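Local coordinates for protein alpha,alpha-trehalose-phosphate synthase (UDP-forming) (Burkholderia xenovorans, PDB 5V0T) that belongs to glycosyltransferase family 20, an enzyme family of the GT-B clan, and holds uridine-5'-diphosphate and 6-O-phosphono-alpha-D-glucopyranose in its central cleft, at residues R80-Y85 and R315-A320; A149-G154 and S188-G193; P178-V183 and H226-T231; Y354-L359 and A382-S387. One frame throughout, in Å; residues are numbered along the deposited sequence. Where two conformers were deposited one is given.

Interaction 1. Residues R80-Y85 and R315-A320; sequences RDYDQY and RADMHA. With G6P (6-O-phosphono-alpha-D-glucopyranose), chain J; FMT (formic acid), chain P.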
# COMPACT_ATOMS: atom_id res chain seq x y z
N ARG A 80 19.95 2.03 16.87
CA ARG A 80 20.83 1.47 15.85
C ARG A 80 20.08 0.48 14.96
O ARG A 80 20.31 0.44 13.75
CB ARG A 80 22.03 0.80 16.52
CG ARG A 80 22.96 0.13 15.54
CD ARG A 80 23.92 -0.84 16.24
NE ARG A 80 24.87 -1.40 15.28
CZ ARG A 80 25.30 -2.65 15.29
NH1 ARG A 80 24.86 -3.49 16.22
NH2 ARG A 80 26.16 -3.06 14.37
N ASP A 81 19.18 -0.31 15.54
CA ASP A 81 18.38 -1.24 14.75
C ASP A 81 17.40 -0.50 13.85
O ASP A 81 17.22 -0.85 12.68
CB ASP A 81 17.65 -2.21 15.67
CG ASP A 81 18.60 -3.11 16.42
OD1 ASP A 81 19.77 -3.21 15.98
OD2 ASP A 81 18.20 -3.71 17.44
N TYR A 82 16.75 0.54 14.39
CA TYR A 82 15.85 1.36 13.60
C TYR A 82 16.59 2.00 12.42
O TYR A 82 16.08 1.99 11.28
CB TYR A 82 15.22 2.42 14.51
CG TYR A 82 14.40 3.49 13.82
CD1 TYR A 82 13.10 3.24 13.38
CD2 TYR A 82 14.92 4.77 13.63
CE1 TYR A 82 12.33 4.23 12.76
CE2 TYR A 82 14.17 5.76 13.01
CZ TYR A 82 12.88 5.49 12.57
OH TYR A 82 12.15 6.49 11.96
N ASP A 83 17.80 2.50 12.65
CA ASP A 83 18.54 3.17 11.58
C ASP A 83 18.99 2.18 10.50
O ASP A 83 18.92 2.50 9.31
CB ASP A 83 19.75 3.91 12.15
CG ASP A 83 19.36 5.22 12.83
OD1 ASP A 83 18.31 5.80 12.49
OD2 ASP A 83 20.12 5.66 13.72
N GLN A 84 19.43 0.98 10.89
CA GLN A 84 20.02 0.08 9.90
C GLN A 84 18.95 -0.73 9.18
O GLN A 84 19.00 -0.89 7.96
CB GLN A 84 21.02 -0.87 10.57
CG GLN A 84 22.25 -0.19 11.11
CD GLN A 84 23.15 -1.11 11.93
OE1 GLN A 84 22.94 -2.32 12.01
NE2 GLN A 84 24.16 -0.53 12.56
N TYR A 85 17.98 -1.25 9.94
CA TYR A 85 17.00 -2.18 9.40
C TYR A 85 15.84 -1.47 8.72
O TYR A 85 15.42 -1.85 7.62
CB TYR A 85 16.51 -3.08 10.55
CG TYR A 85 15.08 -3.56 10.51
CD1 TYR A 85 14.74 -4.72 9.83
CD2 TYR A 85 14.08 -2.89 11.23
CE1 TYR A 85 13.43 -5.19 9.82
CE2 TYR A 85 12.76 -3.35 11.23
CZ TYR A 85 12.46 -4.51 10.53
OH TYR A 85 11.19 -5.01 10.50
N ARG A 315 7.64 8.73 7.05
CA ARG A 315 9.09 8.50 7.03
C ARG A 315 9.88 9.82 6.99
O ARG A 315 10.84 9.98 6.24
CB ARG A 315 9.46 7.57 5.87
CG ARG A 315 8.76 6.20 5.96
CD ARG A 315 8.79 5.37 4.66
NE ARG A 315 7.80 4.29 4.70
CZ ARG A 315 7.47 3.52 3.67
NH1 ARG A 315 8.08 3.67 2.49
NH2 ARG A 315 6.53 2.59 3.81
N ALA A 316 9.46 10.77 7.83
CA ALA A 316 9.90 12.15 7.66
C ALA A 316 11.35 12.37 8.06
O ALA A 316 11.89 13.44 7.74
CB ALA A 316 8.99 13.10 8.45
N ASP A 317 11.99 11.42 8.75
CA ASP A 317 13.38 11.57 9.13
C ASP A 317 14.34 11.11 8.04
O ASP A 317 15.53 10.95 8.29
CB ASP A 317 13.66 10.85 10.46
CG ASP A 317 13.25 9.38 10.44
OD1 ASP A 317 12.88 8.87 9.38
OD2 ASP A 317 13.30 8.74 11.51
N MET A 318 13.83 10.92 6.82
CA MET A 318 14.63 10.49 5.68
C MET A 318 14.72 11.63 4.68
O MET A 318 13.71 12.24 4.32
CB MET A 318 14.03 9.25 5.03
CG MET A 318 14.22 8.02 5.89
SD MET A 318 13.54 6.61 5.06
CE MET A 318 14.88 6.24 3.91
N HIS A 319 15.95 11.92 4.24
CA HIS A 319 16.19 13.02 3.30
C HIS A 319 15.35 12.88 2.05
O HIS A 319 14.82 13.87 1.54
CB HIS A 319 17.67 13.08 2.93
CG HIS A 319 18.55 13.62 4.01
ND1 HIS A 319 18.05 14.22 5.15
CD2 HIS A 319 19.90 13.66 4.13
CE1 HIS A 319 19.06 14.60 5.92
NE2 HIS A 319 20.19 14.27 5.33
N ALA A 320 15.23 11.66 1.51
CA ALA A 320 14.46 11.50 0.28
C ALA A 320 12.99 11.88 0.47
O ALA A 320 12.36 12.38 -0.47
CB ALA A 320 14.54 10.06 -0.24
C1 G6P J . 3.10 0.65 2.79
C2 G6P J . 3.93 -0.57 3.15
C3 G6P J . 3.67 -1.00 4.59
C4 G6P J . 3.92 0.20 5.52
C5 G6P J . 3.07 1.38 5.07
C6 G6P J . 3.27 2.58 6.01
O1 G6P J . 1.73 0.27 2.91
O2 G6P J . 3.62 -1.64 2.23
O3 G6P J . 4.58 -2.06 4.91
O4 G6P J . 3.56 -0.15 6.87
O5 G6P J . 3.38 1.72 3.71
O6 G6P J . 4.67 2.91 6.09
P G6P J . 5.40 2.91 7.52
O1P G6P J . 4.89 4.13 8.25
O2P G6P J . 6.87 2.95 7.18
O3P G6P J . 4.97 1.63 8.18
C FMT P . 18.30 10.09 5.09
O1 FMT P . 18.19 11.04 5.87
O2 FMT P . 17.69 9.03 5.20
O HOH W 1 11.51 6.79 8.91
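Tyr82 and Asp317 reach for each other from opposite directions and meet through the phenol hydroxyl and one carboxylate oxygen. Tyr82 OH donates to Asp317 OD2 over 2.6 Å, and the oxygen lies in the plane of the ring, at its edge. The bond uses the syn lone pair of OD2, on the side of OD1, while ring and carboxylate planes stand 54° apart. With CG anti to the backbone nitrogen (chi1 172°), the phenol is swung out from its helix; tyrosine supplies both the reach and the hydroxyl. A water closes the pair into a ring: it donates to Tyr82 OH, 3.1 Å away, and to Asp317 OD1, so the hydroxyl both gives and accepts.

The type I turn from Arg315 to Met318 that holds Asp317 also carries Arg315, whose extended side chain runs to 6-O-phosphono-alpha-D-glucopyranose. Arg315 NE and NH2 donate hydrogen bonds to O2P and the ester oxygen O6, both at 3.0 Å; a positive guanidinium suits the phosphate. Arg315 further makes a cation-pi contact with Trp95.

Tyr82 lies on helix 79-98, which follows strand 70-78 of the mixed sheet; Asp317 precedes helix 319-339, which comes after strand 305-310 of the six-stranded parallel sheet. The contact thus joins the two sheet systems across the GT-B cleft, and Arg87 NH2 of helix 79-98 adds a hydrogen bond to Asp317 O.

Interaction 2. Residues A149-G154 and S188-G193; sequences ALRAAG and SFDLLG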
# COMPACT_ATOMS: atom_id res chain seq x y z
N ALA A 149 15.28 -17.16 9.29
CA ALA A 149 15.65 -17.02 10.70
C ALA A 149 14.82 -17.95 11.59
O ALA A 149 15.35 -18.54 12.54
CB ALA A 149 15.48 -15.57 11.15
N LEU A 150 13.52 -18.06 11.32
CA LEU A 150 12.68 -18.93 12.15
C LEU A 150 13.15 -20.37 12.04
O LEU A 150 13.32 -21.07 13.05
CB LEU A 150 11.22 -18.81 11.73
CG LEU A 150 10.48 -17.53 12.13
CD1 LEU A 150 9.14 -17.45 11.39
CD2 LEU A 150 10.26 -17.52 13.64
N ARG A 151 13.38 -20.84 10.81
CA ARG A 151 13.82 -22.21 10.59
C ARG A 151 15.14 -22.49 11.29
O ARG A 151 15.34 -23.56 11.88
CB ARG A 151 13.94 -22.48 9.09
CG ARG A 151 12.62 -22.39 8.32
CD ARG A 151 11.87 -23.71 8.37
NE ARG A 151 10.63 -23.71 7.59
CZ ARG A 151 9.41 -23.77 8.12
NH1 ARG A 151 9.26 -23.82 9.44
NH2 ARG A 151 8.34 -23.76 7.34
N ALA A 152 16.07 -21.53 11.23
CA ALA A 152 17.34 -21.70 11.92
C ALA A 152 17.14 -21.80 13.42
O ALA A 152 17.94 -22.45 14.11
CB ALA A 152 18.27 -20.53 11.57
N ALA A 153 16.08 -21.19 13.95
CA ALA A 153 15.75 -21.25 15.37
C ALA A 153 14.92 -22.48 15.75
O ALA A 153 14.44 -22.56 16.89
CB ALA A 153 15.01 -19.98 15.80
N GLY A 154 14.75 -23.44 14.85
CA GLY A 154 14.06 -24.66 15.18
C GLY A 154 12.58 -24.66 14.87
O GLY A 154 11.91 -25.67 15.14
N SER A 188 12.84 -19.83 1.66
CA SER A 188 12.59 -20.57 2.90
C SER A 188 11.13 -20.55 3.33
O SER A 188 10.76 -21.29 4.23
CB SER A 188 13.44 -20.05 4.06
OG SER A 188 14.79 -20.44 3.92
N PHE A 189 10.31 -19.69 2.74
CA PHE A 189 8.89 -19.71 3.05
C PHE A 189 8.23 -20.93 2.42
O PHE A 189 8.70 -21.47 1.42
CB PHE A 189 8.23 -18.41 2.56
CG PHE A 189 8.53 -17.21 3.44
CD1 PHE A 189 7.79 -16.99 4.60
CD2 PHE A 189 9.51 -16.30 3.10
CE1 PHE A 189 8.04 -15.90 5.41
CE2 PHE A 189 9.77 -15.20 3.91
CZ PHE A 189 9.02 -15.00 5.08
N ASP A 190 7.14 -21.40 3.05
CA ASP A 190 6.36 -22.46 2.42
C ASP A 190 5.55 -21.94 1.24
O ASP A 190 5.36 -22.65 0.25
CB ASP A 190 5.44 -23.10 3.45
CG ASP A 190 6.21 -23.82 4.53
OD1 ASP A 190 7.06 -24.65 4.17
OD2 ASP A 190 6.00 -23.53 5.72
N LEU A 191 5.07 -20.70 1.33
CA LEU A 191 4.21 -20.10 0.32
C LEU A 191 4.54 -18.62 0.20
O LEU A 191 4.64 -17.93 1.21
CB LEU A 191 2.73 -20.27 0.69
CG LEU A 191 1.73 -19.52 -0.19
CD1 LEU A 191 1.77 -20.08 -1.60
CD2 LEU A 191 0.30 -19.61 0.40
N LEU A 192 4.70 -18.14 -1.03
CA LEU A 192 4.91 -16.73 -1.32
C LEU A 192 3.67 -16.18 -1.99
O LEU A 192 3.15 -16.79 -2.93
CB LEU A 192 6.13 -16.50 -2.22
CG LEU A 192 7.49 -16.94 -1.67
CD1 LEU A 192 8.58 -16.63 -2.69
CD2 LEU A 192 7.76 -16.21 -0.36
N GLY A 193 3.20 -15.03 -1.52
CA GLY A 193 2.06 -14.35 -2.09
C GLY A 193 2.46 -12.98 -2.57
O GLY A 193 3.15 -12.24 -1.86
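A salt bridge between Arg151 and Asp190 ties the end of a crossover helix to the start of a strand in the Rossmann-like domain built on the mixed sheet. Arg151 NH2 lies 2.9 Å from Asp190 OD2, which sits at the edge of the guanidinium, near its plane. The two side chains cross at about a right angle, their flat groups turned 46° against each other. Arginine has the length this place needs, for the CA atoms of Arg151 and Asp190 are 11.1 Å apart. A bend at chi2 (-86°) steers the chain past the Ser188 carbonyl, whose O is 4.1 Å from Arg151 NE.

Each charge has further partners. Arg151 NH1 binds the carbonyls of Val155 and Asn157, and Asp190 OD2 also accepts from Ile159 N, so both groups are pinned around the chain that leads from helix 146-152 into strand 159-162.

Glycine suits position 154, where phi is 93°. The helix ends there in a Schellman motif: Gly154 N bonds Arg151 O at 3.0 Å, and Val155 N bonds Leu150 O. Strand 135-139, helix 146-152 and strand 159-162, with 191-194 as the next parallel strand, follow the beta-alpha-beta pattern typical of Rossmann-like folds.

Interaction 3. Residues P178-V183 and H226-T231; sequences PHRELV and HAFGRT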
# COMPACT_ATOMS: atom_id res chain seq x y z
N PRO A 178 22.52 -7.21 -2.77
CA PRO A 178 22.27 -8.56 -2.24
C PRO A 178 20.99 -9.22 -2.76
O PRO A 178 20.34 -9.98 -2.03
CB PRO A 178 22.18 -8.33 -0.73
CG PRO A 178 21.64 -6.96 -0.60
CD PRO A 178 22.19 -6.18 -1.76
N HIS A 179 20.63 -8.98 -4.03
CA HIS A 179 19.40 -9.56 -4.58
C HIS A 179 19.36 -11.09 -4.43
O HIS A 179 18.30 -11.65 -4.12
CB HIS A 179 19.25 -9.16 -6.07
CG HIS A 179 20.44 -9.50 -6.92
ND1 HIS A 179 20.62 -10.75 -7.48
CD2 HIS A 179 21.50 -8.76 -7.31
CE1 HIS A 179 21.75 -10.76 -8.17
NE2 HIS A 179 22.30 -9.56 -8.08
N ARG A 180 20.49 -11.76 -4.62
CA ARG A 180 20.49 -13.22 -4.57
C ARG A 180 20.21 -13.73 -3.16
O ARG A 180 19.47 -14.70 -2.98
CB ARG A 180 21.81 -13.78 -5.09
CG ARG A 180 21.89 -15.31 -5.06
CD ARG A 180 23.19 -15.81 -5.68
NE ARG A 180 23.30 -17.27 -5.62
CZ ARG A 180 22.90 -18.10 -6.59
NH1 ARG A 180 23.04 -19.41 -6.43
NH2 ARG A 180 22.35 -17.62 -7.70
N GLU A 181 20.80 -13.09 -2.15
CA GLU A 181 20.55 -13.49 -0.76
C GLU A 181 19.09 -13.23 -0.38
O GLU A 181 18.49 -14.01 0.37
CB GLU A 181 21.49 -12.73 0.19
CG GLU A 181 22.95 -13.15 0.12
CD GLU A 181 23.67 -12.74 -1.18
OE1 GLU A 181 23.24 -11.77 -1.86
OE2 GLU A 181 24.67 -13.40 -1.52
N LEU A 182 18.52 -12.14 -0.88
CA LEU A 182 17.11 -11.84 -0.61
C LEU A 182 16.21 -12.91 -1.22
O LEU A 182 15.30 -13.42 -0.55
CB LEU A 182 16.75 -10.46 -1.15
CG LEU A 182 17.28 -9.25 -0.37
CD1 LEU A 182 17.09 -7.97 -1.18
CD2 LEU A 182 16.56 -9.16 0.96
N VAL A 183 16.43 -13.24 -2.49
CA VAL A 183 15.53 -14.20 -3.12
C VAL A 183 15.72 -15.59 -2.53
O VAL A 183 14.76 -16.34 -2.36
CB VAL A 183 15.72 -14.20 -4.65
CG1 VAL A 183 14.84 -15.28 -5.28
CG2 VAL A 183 15.36 -12.82 -5.23
N HIS A 226 11.22 -24.30 -7.70
CA HIS A 226 12.42 -25.04 -7.33
C HIS A 226 13.61 -24.12 -7.52
O HIS A 226 13.89 -23.70 -8.65
CB HIS A 226 12.60 -26.31 -8.17
CG HIS A 226 11.53 -27.33 -7.97
ND1 HIS A 226 11.65 -28.38 -7.08
CD2 HIS A 226 10.32 -27.50 -8.56
CE1 HIS A 226 10.57 -29.13 -7.12
NE2 HIS A 226 9.74 -28.62 -8.01
N ALA A 227 14.31 -23.80 -6.43
CA ALA A 227 15.46 -22.91 -6.51
C ALA A 227 16.25 -23.00 -5.22
O ALA A 227 15.69 -23.22 -4.15
CB ALA A 227 15.03 -21.45 -6.77
N PHE A 228 17.57 -22.83 -5.35
CA PHE A 228 18.48 -22.84 -4.20
C PHE A 228 18.34 -24.12 -3.39
O PHE A 228 18.46 -24.11 -2.16
CB PHE A 228 18.25 -21.63 -3.29
CG PHE A 228 18.36 -20.31 -3.99
CD1 PHE A 228 19.60 -19.76 -4.29
CD2 PHE A 228 17.21 -19.60 -4.34
CE1 PHE A 228 19.69 -18.54 -4.93
CE2 PHE A 228 17.30 -18.38 -4.98
CZ PHE A 228 18.54 -17.84 -5.27
N GLY A 229 18.07 -25.24 -4.07
CA GLY A 229 17.85 -26.50 -3.39
C GLY A 229 16.52 -26.64 -2.68
O GLY A 229 16.26 -27.69 -2.09
N ARG A 230 15.67 -25.63 -2.70
CA ARG A 230 14.42 -25.66 -1.95
C ARG A 230 13.24 -25.81 -2.90
O ARG A 230 13.32 -25.53 -4.10
CB ARG A 230 14.29 -24.39 -1.10
CG ARG A 230 15.53 -24.16 -0.23
CD ARG A 230 15.29 -23.19 0.90
NE ARG A 230 15.14 -23.89 2.17
CZ ARG A 230 13.99 -24.37 2.62
NH1 ARG A 230 12.88 -24.20 1.91
NH2 ARG A 230 13.94 -25.00 3.79
N THR A 231 12.12 -26.28 -2.34
CA THR A 231 10.86 -26.40 -3.05
C THR A 231 9.79 -25.63 -2.28
O THR A 231 9.66 -25.79 -1.06
CB THR A 231 10.43 -27.87 -3.18
OG1 THR A 231 11.42 -28.60 -3.92
CG2 THR A 231 9.10 -27.97 -3.90
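Phe228 projects from the tip of a beta hairpin toward helix 179-186, where Arg180 and Val183, one turn apart, receive its ring. The hairpin joins strands 223-227 and 230-236 through a type I' turn from Ala227 to Arg230, the classic two-residue connection.

The first kind of contact is a guanidinium face set against the ring's edge. Phe228 CE1 lies 3.6 Å from Arg180 CZ, above the centre of the guanidinium, whose plane is inclined 70° to the ring. Arg180 reaches it with CG anti to the backbone nitrogen (chi1 180°) and an extended chain. A long side chain fits this exposed place, since it carries the flat guanidinium out to the ring edge, with Arg180 CG also close to Phe228 CE1. Arg180 was modelled in two conformers, however, so this half of the contact is less certain.

The apolar side is formed by Val183, a compact branched residue on a buried part of the helix. Its CG1 comes 4.0 Å from Phe228 CE2, again at the ring's edge, and the two side chains cross at about a right angle. Tyr206 of helix 197-209 touches both Arg180 and Val183, placing a third element beside them.

Backbone hydrogen bonds fix the hairpin end. The positive phi of Phe228 (56°) and of Gly229 belongs to the I' turn, and at Gly229 glycine accommodates it readily. The pair between Ala227 and Arg230 closes the turn twice, with Ala227 N 3.1 Å from Arg230 O and Arg230 N 2.8 Å from Ala227 O.

Interaction 4. Residues Y354-L359 and A382-S387; sequences YERSVL and AKEYVS. With UDP (uridine-5'-diphosphate), chain I; OXD (oxalic acid), chain O.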
# COMPACT_ATOMS: atom_id res chain seq x y z
N TYR A 354 -5.69 11.93 8.53
CA TYR A 354 -7.10 11.99 8.89
C TYR A 354 -7.59 10.61 9.28
O TYR A 354 -7.05 9.58 8.86
CB TYR A 354 -7.95 12.52 7.72
CG TYR A 354 -7.86 14.01 7.54
CD1 TYR A 354 -6.72 14.60 7.00
CD2 TYR A 354 -8.91 14.83 7.93
CE1 TYR A 354 -6.63 15.96 6.84
CE2 TYR A 354 -8.84 16.20 7.78
CZ TYR A 354 -7.70 16.76 7.23
OH TYR A 354 -7.62 18.12 7.08
N GLU A 355 -8.66 10.59 10.08
CA GLU A 355 -9.33 9.35 10.38
C GLU A 355 -9.89 8.74 9.10
O GLU A 355 -10.39 9.44 8.21
CB GLU A 355 -10.45 9.58 11.39
CG GLU A 355 -9.95 9.90 12.80
CD GLU A 355 -9.39 8.69 13.53
OE1 GLU A 355 -8.75 8.88 14.59
OE2 GLU A 355 -9.58 7.54 13.05
N ARG A 356 -9.78 7.41 9.00
CA ARG A 356 -10.26 6.72 7.82
C ARG A 356 -11.76 6.92 7.64
O ARG A 356 -12.25 7.03 6.51
CB ARG A 356 -9.91 5.24 7.94
CG ARG A 356 -10.06 4.46 6.66
CD ARG A 356 -9.35 3.13 6.79
NE ARG A 356 -9.79 2.22 5.74
CZ ARG A 356 -10.62 1.20 5.94
NH1 ARG A 356 -11.09 0.96 7.15
NH2 ARG A 356 -10.96 0.43 4.93
N SER A 357 -12.50 7.00 8.75
CA SER A 357 -13.94 7.25 8.68
C SER A 357 -14.25 8.63 8.09
O SER A 357 -15.27 8.81 7.41
CB SER A 357 -14.55 7.13 10.07
OG SER A 357 -14.01 8.13 10.91
N VAL A 358 -13.41 9.63 8.38
CA VAL A 358 -13.62 10.95 7.78
C VAL A 358 -13.28 10.91 6.28
O VAL A 358 -14.00 11.49 5.46
CB VAL A 358 -12.79 12.02 8.53
CG1 VAL A 358 -12.83 13.38 7.80
CG2 VAL A 358 -13.28 12.16 9.96
N LEU A 359 -12.20 10.22 5.91
CA LEU A 359 -11.83 10.14 4.50
C LEU A 359 -12.94 9.47 3.68
O LEU A 359 -13.22 9.89 2.55
CB LEU A 359 -10.52 9.37 4.33
CG LEU A 359 -9.24 9.98 4.90
CD1 LEU A 359 -8.07 9.03 4.69
CD2 LEU A 359 -8.96 11.35 4.28
N ALA A 382 -7.78 3.70 -3.78
CA ALA A 382 -8.60 3.55 -4.98
C ALA A 382 -9.84 2.71 -4.70
O ALA A 382 -10.95 3.04 -5.15
CB ALA A 382 -7.78 2.93 -6.12
N LYS A 383 -9.67 1.59 -3.98
CA LYS A 383 -10.80 0.71 -3.69
C LYS A 383 -11.76 1.36 -2.70
O LYS A 383 -12.98 1.21 -2.82
CB LYS A 383 -10.30 -0.64 -3.17
CG LYS A 383 -9.47 -1.39 -4.22
CD LYS A 383 -9.17 -2.83 -3.81
CE LYS A 383 -8.51 -3.59 -4.95
NZ LYS A 383 -8.31 -5.03 -4.58
N GLU A 384 -11.21 2.10 -1.73
CA GLU A 384 -12.03 2.84 -0.77
C GLU A 384 -12.81 3.97 -1.44
O GLU A 384 -13.98 4.20 -1.10
CB GLU A 384 -11.14 3.39 0.35
CG GLU A 384 -10.52 2.29 1.23
CD GLU A 384 -9.42 2.81 2.17
OE1 GLU A 384 -8.87 2.00 2.94
OE2 GLU A 384 -9.11 4.02 2.14
N TYR A 385 -12.18 4.71 -2.36
CA TYR A 385 -12.90 5.78 -3.06
C TYR A 385 -14.12 5.22 -3.78
O TYR A 385 -15.23 5.75 -3.66
CB TYR A 385 -11.98 6.52 -4.05
CG TYR A 385 -12.78 7.48 -4.90
CD1 TYR A 385 -13.12 8.74 -4.43
CD2 TYR A 385 -13.26 7.10 -6.16
CE1 TYR A 385 -13.91 9.61 -5.18
CE2 TYR A 385 -14.06 7.96 -6.92
CZ TYR A 385 -14.37 9.22 -6.43
OH TYR A 385 -15.14 10.08 -7.17
N VAL A 386 -13.94 4.14 -4.54
CA VAL A 386 -15.07 3.56 -5.25
C VAL A 386 -16.14 3.09 -4.27
O VAL A 386 -17.34 3.32 -4.48
CB VAL A 386 -14.59 2.42 -6.17
CG1 VAL A 386 -15.79 1.65 -6.69
CG2 VAL A 386 -13.73 2.98 -7.31
N SER A 387 -15.72 2.40 -3.21
CA SER A 387 -16.66 1.84 -2.23
C SER A 387 -17.48 2.92 -1.53
O SER A 387 -18.62 2.66 -1.13
CB SER A 387 -15.88 1.04 -1.18
OG SER A 387 -15.26 -0.10 -1.74
N1 UDP I . -5.21 6.47 5.36
C2 UDP I . -5.70 6.88 6.59
N3 UDP I . -5.47 8.20 6.90
C4 UDP I . -4.82 9.12 6.11
C5 UDP I . -4.35 8.62 4.85
C6 UDP I . -4.57 7.34 4.52
O2 UDP I . -6.27 6.14 7.37
O4 UDP I . -4.69 10.28 6.53
C1' UDP I . -5.44 5.07 4.99
C2' UDP I . -6.29 4.91 3.73
O2' UDP I . -7.66 4.96 4.06
C3' UDP I . -5.84 3.53 3.25
C4' UDP I . -4.35 3.51 3.64
O4' UDP I . -4.19 4.48 4.69
O3' UDP I . -6.52 2.47 3.91
C5' UDP I . -3.39 3.81 2.52
O5' UDP I . -3.18 2.58 1.79
PA UDP I . -2.76 2.59 0.27
O1A UDP I . -3.60 3.56 -0.53
O2A UDP I . -2.78 1.18 -0.19
O3A UDP I . -1.28 3.16 0.25
PB UDP I . -0.01 3.01 1.17
O1B UDP I . -0.12 1.58 1.72
O2B UDP I . 1.16 3.08 0.16
O3B UDP I . 0.04 4.05 2.22
C1 OXD O . -6.38 18.33 10.88
C2 OXD O . -7.13 17.15 11.29
O3 OXD O . -6.22 19.27 11.68
O4 OXD O . -8.08 17.29 12.09
O5 OXD O . -5.92 18.36 9.72
O6 OXD O . -6.81 16.03 10.82
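Arg356 grips Glu384 side-on in a salt bridge, with two nitrogens sharing one oxygen. The NE bond to Glu384 OE1 is the straighter, 3.0 Å at 160°; NH2 reaches the same OE1 at 3.3 Å and 139°. OE1 lies in the guanidinium plane, yet both nitrogens approach it from above one face of the carboxylate. That leaves the carboxylate to face the ribose of uridine-5'-diphosphate: O3' donates to Glu384 OE1 and O2' to Glu384 OE2, each at 2.6 Å. Glutamate suits the place because its two oxygens match the two neighbouring hydroxyls, and the arginine's two bonds to OE1 probably limit rotation of the carboxylate.

The base is read by backbone: Tyr354 N donates to uracil O4 at 2.8 Å, and N3 donates to Tyr354 O at 2.9 Å. Such a nucleotide site, beside the six-stranded parallel sheet and between the start of helix 356-363 and helix 380-388, is characteristic of the C-terminal Rossmann-like domain of GT-B enzymes. Leu359 CD1 packs against the base, 3.5 Å from N3, while oxalic acid O6 lies over one face of the Tyr354 ring.

Further out, Ile246 of helix 243-252 touches both Arg356 and Glu384. On helix 380-388, Ser387 OG bonds back to Lys383 O.

In the fold
Interactions 2 and 3 are neighbours, their centres about 12 Å apart; they meet where Ser188 CA lies 3.8 Å from Arg230 NH1, and both reach the mixed sheet through the adjacent strands 191-194 and 230-236. Their segments alternate along the chain, and both are nested within the long loop closed by interaction 1. Interaction 4 follows later, in the domain of the parallel sheet, with its centre about 35 Å from that of interaction 2 and on the other side of the chain's centre. Interaction 1 spans the two sheet systems. Interaction 1, through Arg315, and interaction 4 thus border the two ligand sites of the cleft, while 2 and 3 knit the outer part of one domain.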